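Local coordinates for protein cysteine synthase (Fusobacterium nucleatum subsp. nucleatum strain ATCC 25586, PDB 5XEM) that is a pyridoxal 5'-phosphate-dependent, hydrogen sulfide-producing enzyme that probably also makes L-cysteine and acetate from O-acetyl-L-serine and sulfide, at residues H156-E162 and T188-E194; K171-C177 and G289-L295. The contacts are given in a common frame with arbitrary orientation. Numbering follows the deposited sequence.

Interaction 1 (H156-E162 and T188-E194); sequences HYETTAE and TAKKLKE
This is a steep helix-helix packing over one face of the mixed sheet. The axes of 156-162 and 188-194 approach to 7.8 Å at a crossing angle of -69°, closest in backbone at Tyr157 and Thr188 (CA to CA 4.8 Å). A pi-type turn spans 156-160, with Ala161 N hydrogen-bonded to His156 O (3.0 Å, i to i+5). Ala161 fills the crossing, its CB 3.5 Å from Lys191 CG and 4.1 Å from Leu192 CD2. Thr188 packs OG1, which hydrogen-bonds Ser184 O, 3.3 Å from His156 CB, and CG2 3.7 Å from Ala161 CB. These are the helices before and after strand 174-178, a helix-strand-helix run of the fold type II PLP-enzyme architecture. Tyr157 (chi1 t) lays its ring over Lys191, whose t,p,p,p chain curls beneath it: CE lies 3.6 Å from the ring centroid (CH-pi) and NZ 4.0 Å (cation-pi). Lys191 NZ also donates to Tyr157 O and forms a salt bridge with Glu162 OE2, both at 2.8 Å. Tyr157 OH donates to Glu194 OE1 at 2.6 Å.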
ATOM      1  N   HIS A 156     -10.939 -13.900 -10.540  1.00 11.83           N
ATOM      2  CA  HIS A 156     -10.444 -12.985 -11.586  1.00 12.49           C
ATOM      3  C   HIS A 156     -11.384 -12.951 -12.779  1.00 13.82           C
ATOM      4  O   HIS A 156     -11.561 -11.915 -13.417  1.00 14.69           O
ATOM      5  CB  HIS A 156      -9.061 -13.416 -12.035  1.00 11.85           C
ATOM      6  CG  HIS A 156      -8.010 -13.319 -10.926  1.00 11.20           C
ATOM      7  ND1 HIS A 156      -7.593 -12.136 -10.427  1.00 11.38           N
ATOM      8  CD2 HIS A 156      -7.332 -14.306 -10.228  1.00 11.79           C
ATOM      9  CE1 HIS A 156      -6.674 -12.362  -9.446  1.00 11.51           C
ATOM     10  NE2 HIS A 156      -6.493 -13.698  -9.348  1.00 11.47           N
ATOM     11  N   TYR A 157     -11.968 -14.103 -13.085  1.00 14.12           N
ATOM     12  CA  TYR A 157     -13.012 -14.169 -14.132  1.00 15.63           C
ATOM     13  C   TYR A 157     -14.173 -13.227 -13.797  1.00 15.53           C
ATOM     14  O   TYR A 157     -14.678 -12.523 -14.685  1.00 17.11           O
ATOM     15  CB  TYR A 157     -13.478 -15.607 -14.243  1.00 16.74           C
ATOM     16  CG  TYR A 157     -14.605 -15.876 -15.208  1.00 17.41           C
ATOM     17  CD1 TYR A 157     -14.338 -16.199 -16.532  1.00 19.37           C
ATOM     18  CD2 TYR A 157     -15.936 -15.901 -14.768  1.00 18.66           C
ATOM     19  CE1 TYR A 157     -15.372 -16.492 -17.422  1.00 19.97           C
ATOM     20  CE2 TYR A 157     -16.976 -16.183 -15.644  1.00 20.15           C
ATOM     21  CZ  TYR A 157     -16.681 -16.487 -16.967  1.00 20.25           C
ATOM     22  OH  TYR A 157     -17.695 -16.785 -17.849  1.00 20.94           O
ATOM     23  N   GLU A 158     -14.557 -13.205 -12.521  1.00 16.07           N
ATOM     24  CA  GLU A 158     -15.700 -12.425 -12.011  1.00 16.72           C
ATOM     25  C   GLU A 158     -15.460 -10.960 -11.739  1.00 16.40           C
ATOM     26  O   GLU A 158     -16.393 -10.160 -11.858  1.00 17.49           O
ATOM     27  CB  GLU A 158     -16.257 -13.078 -10.747  1.00 18.58           C
ATOM     28  CG  GLU A 158     -16.897 -14.422 -11.084  1.00 20.60           C
ATOM     29  CD  GLU A 158     -17.378 -15.184  -9.880  1.00 22.03           C
ATOM     30  OE1 GLU A 158     -17.215 -14.695  -8.742  1.00 21.95           O
ATOM     31  OE2 GLU A 158     -17.903 -16.300 -10.072  1.00 25.27           O
ATOM     32  N   THR A 159     -14.249 -10.593 -11.343  1.00 15.01           N
ATOM     33  CA  THR A 159     -14.015  -9.232 -10.867  1.00 14.87           C
ATOM     34  C   THR A 159     -12.937  -8.585 -11.683  1.00 13.67           C
ATOM     35  O   THR A 159     -13.240  -7.659 -12.428  1.00 13.98           O
ATOM     36  CB  THR A 159     -13.747  -9.201  -9.352  1.00 14.58           C
ATOM     37  OG1 THR A 159     -12.560  -9.944  -9.054  1.00 15.47           O
ATOM     38  CG2 THR A 159     -14.976  -9.832  -8.619  1.00 16.12           C
ATOM     39  N   THR A 160     -11.713  -9.126 -11.642  1.00 13.94           N
ATOM     40  CA  THR A 160     -10.560  -8.502 -12.336  1.00 13.03           C
ATOM     41  C   THR A 160     -10.843  -8.180 -13.805  1.00 13.47           C
ATOM     42  O   THR A 160     -10.646  -7.032 -14.291  1.00 13.25           O
ATOM     43  CB  THR A 160      -9.322  -9.424 -12.238  1.00 13.15           C
ATOM     44  OG1 THR A 160      -9.138  -9.829 -10.881  1.00 12.56           O
ATOM     45  CG2 THR A 160      -8.054  -8.692 -12.692  1.00 13.20           C
ATOM     46  N   ALA A 161     -11.288  -9.195 -14.532  1.00 14.10           N
ATOM     47  CA  ALA A 161     -11.619  -9.043 -15.963  1.00 13.83           C
ATOM     48  C   ALA A 161     -12.741  -8.033 -16.230  1.00 14.36           C
ATOM     49  O   ALA A 161     -12.647  -7.250 -17.183  1.00 14.42           O
ATOM     50  CB  ALA A 161     -11.979 -10.382 -16.591  1.00 13.85           C
ATOM     51  N   GLU A 162     -13.768  -8.058 -15.400  1.00 15.30           N
ATOM     52  CA  GLU A 162     -14.889  -7.122 -15.545  1.00 16.19           C
ATOM     53  C   GLU A 162     -14.464  -5.685 -15.332  1.00 16.43           C
ATOM     54  O   GLU A 162     -14.958  -4.785 -16.019  1.00 15.98           O
ATOM     55  CB  GLU A 162     -16.060  -7.491 -14.635  1.00 17.19           C
ATOM     56  CG  GLU A 162     -16.752  -8.805 -14.991  1.00 18.88           C
ATOM     57  CD  GLU A 162     -17.538  -8.786 -16.313  1.00 21.16           C
ATOM     58  OE1 GLU A 162     -17.680  -7.719 -16.947  1.00 22.90           O
ATOM     59  OE2 GLU A 162     -18.004  -9.866 -16.740  1.00 23.06           O
ATOM     60  N   THR A 188      -8.728 -14.286 -15.778  1.00 14.92           N
ATOM     61  CA  THR A 188      -8.960 -13.022 -16.438  1.00 14.83           C
ATOM     62  C   THR A 188      -9.061 -13.227 -17.954  1.00 15.75           C
ATOM     63  O   THR A 188      -9.979 -12.684 -18.580  1.00 15.14           O
ATOM     64  CB  THR A 188      -7.861 -12.011 -16.121  1.00 15.18           C
ATOM     65  OG1 THR A 188      -7.648 -11.979 -14.695  1.00 14.68           O
ATOM     66  CG2 THR A 188      -8.246 -10.610 -16.635  1.00 14.98           C
ATOM     67  N   ALA A 189      -8.157 -14.035 -18.528  1.00 15.81           N
ATOM     68  CA  ALA A 189      -8.111 -14.244 -19.978  1.00 17.06           C
ATOM     69  C   ALA A 189      -9.358 -14.939 -20.474  1.00 18.42           C
ATOM     70  O   ALA A 189      -9.814 -14.626 -21.581  1.00 19.33           O
ATOM     71  CB  ALA A 189      -6.880 -15.066 -20.375  1.00 16.83           C
ATOM     72  N   LYS A 190      -9.900 -15.874 -19.680  1.00 18.25           N
ATOM     73  CA  LYS A 190     -11.119 -16.603 -20.053  1.00 19.28           C
ATOM     74  C   LYS A 190     -12.285 -15.646 -20.224  1.00 19.49           C
ATOM     75  O   LYS A 190     -12.989 -15.677 -21.246  1.00 17.98           O
ATOM     76  CB  LYS A 190     -11.463 -17.680 -19.044  1.00 19.98           C
ATOM     77  CG  LYS A 190     -12.682 -18.551 -19.406  1.00 21.81           C
ATOM     78  CD  LYS A 190     -12.825 -19.707 -18.426  1.00 24.68           C
ATOM     79  CE  LYS A 190     -14.060 -20.554 -18.709  1.00 28.06           C
ATOM     80  NZ  LYS A 190     -14.410 -21.479 -17.596  1.00 29.95           N
ATOM     81  N   LYS A 191     -12.457 -14.739 -19.260  1.00 19.17           N
ATOM     82  CA  LYS A 191     -13.545 -13.780 -19.342  1.00 18.94           C
ATOM     83  C   LYS A 191     -13.364 -12.826 -20.499  1.00 19.61           C
ATOM     84  O   LYS A 191     -14.312 -12.565 -21.260  1.00 20.35           O
ATOM     85  CB  LYS A 191     -13.734 -13.009 -18.027  1.00 19.21           C
ATOM     86  CG  LYS A 191     -14.722 -11.840 -18.101  1.00 19.39           C
ATOM     87  CD  LYS A 191     -16.139 -12.220 -18.509  1.00 19.95           C
ATOM     88  CE  LYS A 191     -16.855 -13.067 -17.474  1.00 19.32           C
ATOM     89  NZ  LYS A 191     -17.096 -12.402 -16.169  1.00 17.76           N
ATOM     90  N   LEU A 192     -12.158 -12.306 -20.648  1.00 18.63           N
ATOM     91  CA  LEU A 192     -11.888 -11.339 -21.689  1.00 17.50           C
ATOM     92  C   LEU A 192     -12.143 -11.931 -23.096  1.00 20.08           C
ATOM     93  O   LEU A 192     -12.717 -11.256 -23.954  1.00 19.49           O
ATOM     94  CB  LEU A 192     -10.450 -10.831 -21.592  1.00 16.53           C
ATOM     95  CG  LEU A 192     -10.088  -9.953 -20.378  1.00 15.19           C
ATOM     96  CD1 LEU A 192      -8.609  -9.543 -20.441  1.00 13.95           C
ATOM     97  CD2 LEU A 192     -11.016  -8.758 -20.253  1.00 14.86           C
ATOM     98  N   LYS A 193     -11.719 -13.176 -23.307  1.00 20.49           N
ATOM     99  CA  LYS A 193     -11.891 -13.846 -24.589  1.00 22.13           C
ATOM    100  C   LYS A 193     -13.353 -14.229 -24.846  1.00 23.58           C
ATOM    101  O   LYS A 193     -13.772 -14.318 -26.011  1.00 25.42           O
ATOM    102  CB  LYS A 193     -10.979 -15.072 -24.689  1.00 21.76           C
ATOM    103  CG  LYS A 193      -9.595 -14.697 -25.157  1.00 21.65           C
ATOM    104  CD  LYS A 193      -8.647 -15.874 -25.356  1.00 22.44           C
ATOM    105  CE  LYS A 193      -7.452 -15.402 -26.168  1.00 21.26           C
ATOM    106  NZ  LYS A 193      -6.296 -16.337 -26.297  1.00 21.34           N
ATOM    107  N   GLU A 194     -14.134 -14.426 -23.790  1.00 23.77           N
ATOM    108  CA  GLU A 194     -15.583 -14.615 -23.964  1.00 25.99           C
ATOM    109  C   GLU A 194     -16.268 -13.353 -24.484  1.00 27.13           C
ATOM    110  O   GLU A 194     -17.137 -13.444 -25.348  1.00 27.81           O
ATOM    111  CB  GLU A 194     -16.246 -15.085 -22.688  1.00 25.93           C
ATOM    112  CG  GLU A 194     -16.004 -16.550 -22.422  1.00 27.97           C
ATOM    113  CD  GLU A 194     -16.443 -16.992 -21.049  1.00 27.65           C
ATOM    114  OE1 GLU A 194     -16.999 -16.188 -20.273  1.00 29.42           O
ATOM    115  OE2 GLU A 194     -16.250 -18.185 -20.750  1.00 30.04           O
TER

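Interaction 2 (K171-C177 and G289-L295); sequences KVDVFIC and GLKIVVL
Two inner, parallel strands of the mixed sheet, 174-177 and 291-295, lie side by side although 111 residues separate the segments; their axes are 4.6 Å apart at closest and 19° from parallel. The register pairs Val174 with Ile292, Phe175 with Val293 and Ile176 with Val294 (CA to CA 4.6, 4.8 and 5.0 Å). Backbone hydrogen bonds follow the parallel pattern: Val293 N to Val174 O (2.8 Å), Ile176 N to Val293 O (2.9 Å) and Leu295 N to Ile176 O (3.3 Å). Where the pairing begins, Asp173 (phi/psi -97/-35) departs from extended geometry: Lys291 O accepts from both Asp173 N (2.9 Å) and Val174 N (3.0 Å), and Asp173 OD2 (chi1 m) accepts a hydrogen bond from Lys291 N at 2.8 Å. Among apolar contacts, Val174 CB meets Ile292 CG1 at 4.0 Å and Ile176 CD1 meets Ile292 CG2 at 4.1 Å; on the other face Phe175 CD1 lies 4.2 Å from Val293 CG1, and Cys177 SG is 3.6 Å from Leu295 CD2. As in fold type II PLP enzymes, helices cover both faces, 269-284 over Val174, Ile176 and Val294, 151-167 and 183-195 over Phe175; strands 31-36 and 200-206 flank the pair.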
ATOM      1  N   LYS A 171     -12.719  -1.883 -24.857  1.00 27.57           N
ATOM      2  CA  LYS A 171     -11.683  -1.714 -25.865  1.00 28.61           C
ATOM      3  C   LYS A 171     -10.347  -2.192 -25.323  1.00 25.81           C
ATOM      4  O   LYS A 171      -9.549  -1.418 -24.784  1.00 27.60           O
ATOM      5  CB  LYS A 171     -11.609  -0.259 -26.319  1.00 32.70           C
ATOM      6  CG  LYS A 171     -12.873   0.214 -27.029  1.00 35.84           C
ATOM      7  CD  LYS A 171     -13.063  -0.407 -28.417  1.00 39.53           C
ATOM      8  CE  LYS A 171     -12.394   0.393 -29.545  1.00 43.15           C
ATOM      9  NZ  LYS A 171     -10.897   0.308 -29.634  1.00 43.42           N
ATOM     10  N   VAL A 172     -10.115  -3.488 -25.478  1.00 23.09           N
ATOM     11  CA  VAL A 172      -8.881  -4.113 -25.037  1.00 21.76           C
ATOM     12  C   VAL A 172      -8.389  -5.060 -26.111  1.00 20.63           C
ATOM     13  O   VAL A 172      -9.119  -5.982 -26.520  1.00 21.90           O
ATOM     14  CB  VAL A 172      -9.093  -4.891 -23.724  1.00 20.56           C
ATOM     15  CG1 VAL A 172      -7.741  -5.253 -23.095  1.00 20.24           C
ATOM     16  CG2 VAL A 172      -9.931  -4.074 -22.764  1.00 21.68           C
ATOM     17  N   ASP A 173      -7.167  -4.824 -26.574  1.00 18.67           N
ATOM     18  CA  ASP A 173      -6.537  -5.629 -27.630  1.00 19.16           C
ATOM     19  C   ASP A 173      -5.621  -6.718 -27.127  1.00 18.21           C
ATOM     20  O   ASP A 173      -5.558  -7.796 -27.723  1.00 17.74           O
ATOM     21  CB  ASP A 173      -5.748  -4.711 -28.555  1.00 20.01           C
ATOM     22  CG  ASP A 173      -6.637  -3.709 -29.230  1.00 21.20           C
ATOM     23  OD1 ASP A 173      -7.604  -4.143 -29.886  1.00 21.49           O
ATOM     24  OD2 ASP A 173      -6.399  -2.494 -29.062  1.00 23.70           O
ATOM     25  N   VAL A 174      -4.919  -6.453 -26.023  1.00 16.67           N
ATOM     26  CA  VAL A 174      -3.937  -7.397 -25.511  1.00 16.90           C
ATOM     27  C   VAL A 174      -3.959  -7.389 -23.947  1.00 15.85           C
ATOM     28  O   VAL A 174      -4.148  -6.362 -23.351  1.00 15.88           O
ATOM     29  CB  VAL A 174      -2.527  -7.033 -26.006  1.00 16.62           C
ATOM     30  CG1 VAL A 174      -1.515  -8.051 -25.498  1.00 17.40           C
ATOM     31  CG2 VAL A 174      -2.467  -6.956 -27.550  1.00 17.03           C
ATOM     32  N   PHE A 175      -3.818  -8.555 -23.334  1.00 16.00           N
ATOM     33  CA  PHE A 175      -3.728  -8.686 -21.878  1.00 15.33           C
ATOM     34  C   PHE A 175      -2.492  -9.527 -21.617  1.00 15.15           C
ATOM     35  O   PHE A 175      -2.324 -10.582 -22.235  1.00 14.78           O
ATOM     36  CB  PHE A 175      -4.993  -9.371 -21.333  1.00 16.03           C
ATOM     37  CG  PHE A 175      -4.901  -9.783 -19.883  1.00 15.38           C
ATOM     38  CD1 PHE A 175      -4.828  -8.819 -18.887  1.00 16.11           C
ATOM     39  CD2 PHE A 175      -4.908 -11.130 -19.519  1.00 15.49           C
ATOM     40  CE1 PHE A 175      -4.738  -9.177 -17.545  1.00 15.23           C
ATOM     41  CE2 PHE A 175      -4.834 -11.498 -18.181  1.00 15.16           C
ATOM     42  CZ  PHE A 175      -4.735 -10.514 -17.196  1.00 15.37           C
ATOM     43  N   ILE A 176      -1.604  -9.056 -20.733  1.00 14.38           N
ATOM     44  CA  ILE A 176      -0.353  -9.738 -20.452  1.00 13.58           C
ATOM     45  C   ILE A 176      -0.278  -9.854 -18.940  1.00 13.97           C
ATOM     46  O   ILE A 176      -0.463  -8.850 -18.246  1.00 13.01           O
ATOM     47  CB  ILE A 176       0.876  -9.001 -21.046  1.00 14.34           C
ATOM     48  CG1 ILE A 176       0.809  -9.069 -22.586  1.00 14.11           C
ATOM     49  CG2 ILE A 176       2.176  -9.628 -20.534  1.00 13.23           C
ATOM     50  CD1 ILE A 176       1.761  -8.181 -23.339  1.00 14.30           C
ATOM     51  N   CYS A 177      -0.021 -11.074 -18.448  1.00 14.06           N
ATOM     52  CA  CYS A 177      -0.080 -11.372 -17.022  1.00 13.43           C
ATOM     53  C   CYS A 177       1.002 -12.366 -16.604  1.00 13.28           C
ATOM     54  O   CYS A 177       1.229 -13.381 -17.285  1.00 13.48           O
ATOM     55  CB  CYS A 177      -1.463 -11.940 -16.688  1.00 14.47           C
ATOM     56  SG  CYS A 177      -1.829 -12.100 -14.934  1.00 15.18           S
ATOM     57  N   GLY A 289      -1.499   1.174 -32.455  1.00 32.56           N
ATOM     58  CA  GLY A 289      -2.486   1.724 -31.516  1.00 30.08           C
ATOM     59  C   GLY A 289      -3.190   0.707 -30.614  1.00 27.01           C
ATOM     60  O   GLY A 289      -4.323   0.931 -30.192  1.00 26.61           O
ATOM     61  N   LEU A 290      -2.523  -0.401 -30.304  1.00 25.26           N
ATOM     62  CA  LEU A 290      -3.115  -1.461 -29.486  1.00 23.95           C
ATOM     63  C   LEU A 290      -3.331  -0.971 -28.054  1.00 23.20           C
ATOM     64  O   LEU A 290      -2.564  -0.158 -27.543  1.00 24.34           O
ATOM     65  CB  LEU A 290      -2.219  -2.700 -29.438  1.00 24.43           C
ATOM     66  CG  LEU A 290      -1.819  -3.333 -30.769  1.00 23.47           C
ATOM     67  CD1 LEU A 290      -0.720  -4.367 -30.547  1.00 22.62           C
ATOM     68  CD2 LEU A 290      -3.021  -3.945 -31.461  1.00 22.37           C
ATOM     69  N   LYS A 291      -4.401  -1.429 -27.429  1.00 22.64           N
ATOM     70  CA  LYS A 291      -4.639  -1.136 -26.015  1.00 23.55           C
ATOM     71  C   LYS A 291      -4.205  -2.388 -25.278  1.00 21.17           C
ATOM     72  O   LYS A 291      -4.797  -3.477 -25.449  1.00 20.03           O
ATOM     73  CB  LYS A 291      -6.096  -0.799 -25.774  1.00 26.72           C
ATOM     74  CG  LYS A 291      -6.498   0.549 -26.370  1.00 30.16           C
ATOM     75  CD  LYS A 291      -7.794   1.062 -25.764  1.00 32.70           C
ATOM     76  CE  LYS A 291      -8.343   2.285 -26.489  1.00 36.73           C
ATOM     77  NZ  LYS A 291      -7.842   3.576 -25.937  1.00 37.62           N
ATOM     78  N   ILE A 292      -3.131  -2.241 -24.510  1.00 20.11           N
ATOM     79  CA  ILE A 292      -2.459  -3.381 -23.885  1.00 18.26           C
ATOM     80  C   ILE A 292      -2.627  -3.222 -22.382  1.00 18.04           C
ATOM     81  O   ILE A 292      -2.284  -2.171 -21.842  1.00 18.72           O
ATOM     82  CB  ILE A 292      -0.958  -3.419 -24.219  1.00 17.75           C
ATOM     83  CG1 ILE A 292      -0.733  -3.427 -25.744  1.00 18.23           C
ATOM     84  CG2 ILE A 292      -0.291  -4.629 -23.556  1.00 17.16           C
ATOM     85  CD1 ILE A 292       0.720  -3.603 -26.154  1.00 17.14           C
ATOM     86  N   VAL A 293      -3.179  -4.238 -21.729  1.00 17.03           N
ATOM     87  CA  VAL A 293      -3.325  -4.213 -20.256  1.00 15.91           C
ATOM     88  C   VAL A 293      -2.333  -5.170 -19.640  1.00 15.37           C
ATOM     89  O   VAL A 293      -2.219  -6.336 -20.079  1.00 14.71           O
ATOM     90  CB  VAL A 293      -4.746  -4.573 -19.801  1.00 16.26           C
ATOM     91  CG1 VAL A 293      -4.826  -4.623 -18.266  1.00 17.22           C
ATOM     92  CG2 VAL A 293      -5.765  -3.564 -20.339  1.00 16.32           C
ATOM     93  N   VAL A 294      -1.583  -4.665 -18.651  1.00 13.68           N
ATOM     94  CA  VAL A 294      -0.618  -5.437 -17.897  1.00 14.30           C
ATOM     95  C   VAL A 294      -1.144  -5.511 -16.457  1.00 13.73           C
ATOM     96  O   VAL A 294      -1.469  -4.485 -15.864  1.00 13.15           O
ATOM     97  CB  VAL A 294       0.763  -4.746 -17.907  1.00 15.23           C
ATOM     98  CG1 VAL A 294       1.728  -5.333 -16.869  1.00 16.51           C
ATOM     99  CG2 VAL A 294       1.344  -4.831 -19.311  1.00 16.61           C
ATOM    100  N   LEU A 295      -1.243  -6.716 -15.915  1.00 13.35           N
ATOM    101  CA  LEU A 295      -1.614  -6.870 -14.534  1.00 13.51           C
ATOM    102  C   LEU A 295      -0.355  -6.712 -13.697  1.00 12.63           C
ATOM    103  O   LEU A 295       0.582  -7.452 -13.884  1.00 12.60           O
ATOM    104  CB  LEU A 295      -2.257  -8.226 -14.279  1.00 14.66           C
ATOM    105  CG  LEU A 295      -2.973  -8.330 -12.926  1.00 16.42           C
ATOM    106  CD1 LEU A 295      -4.341  -7.650 -12.997  1.00 17.02           C
ATOM    107  CD2 LEU A 295      -3.106  -9.753 -12.474  1.00 18.88           C
TER

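Helix 151-167, strand 174-178 and helix 183-195 follow one another in the chain, so interaction 1 packs together the helices before and after a strand that interaction 2 pairs with 291-295. Their centres are 13 Å apart and they touch directly: Phe175 CZ meets Thr188 CG2 at 3.6 Å, Phe175 CB meets Leu192 CD1 at 3.7 Å, and Leu295 CD1 meets Thr160 CG2 at 3.9 Å. Both contacts reach toward the cofactor at one end. Between nearest atoms, the side chains of His156 and Cys177 lie about 5 and 6 Å from the bound PLP, and about 4 and 3 Å from that of Ser184, a PLP-binding residue on helix 183-195.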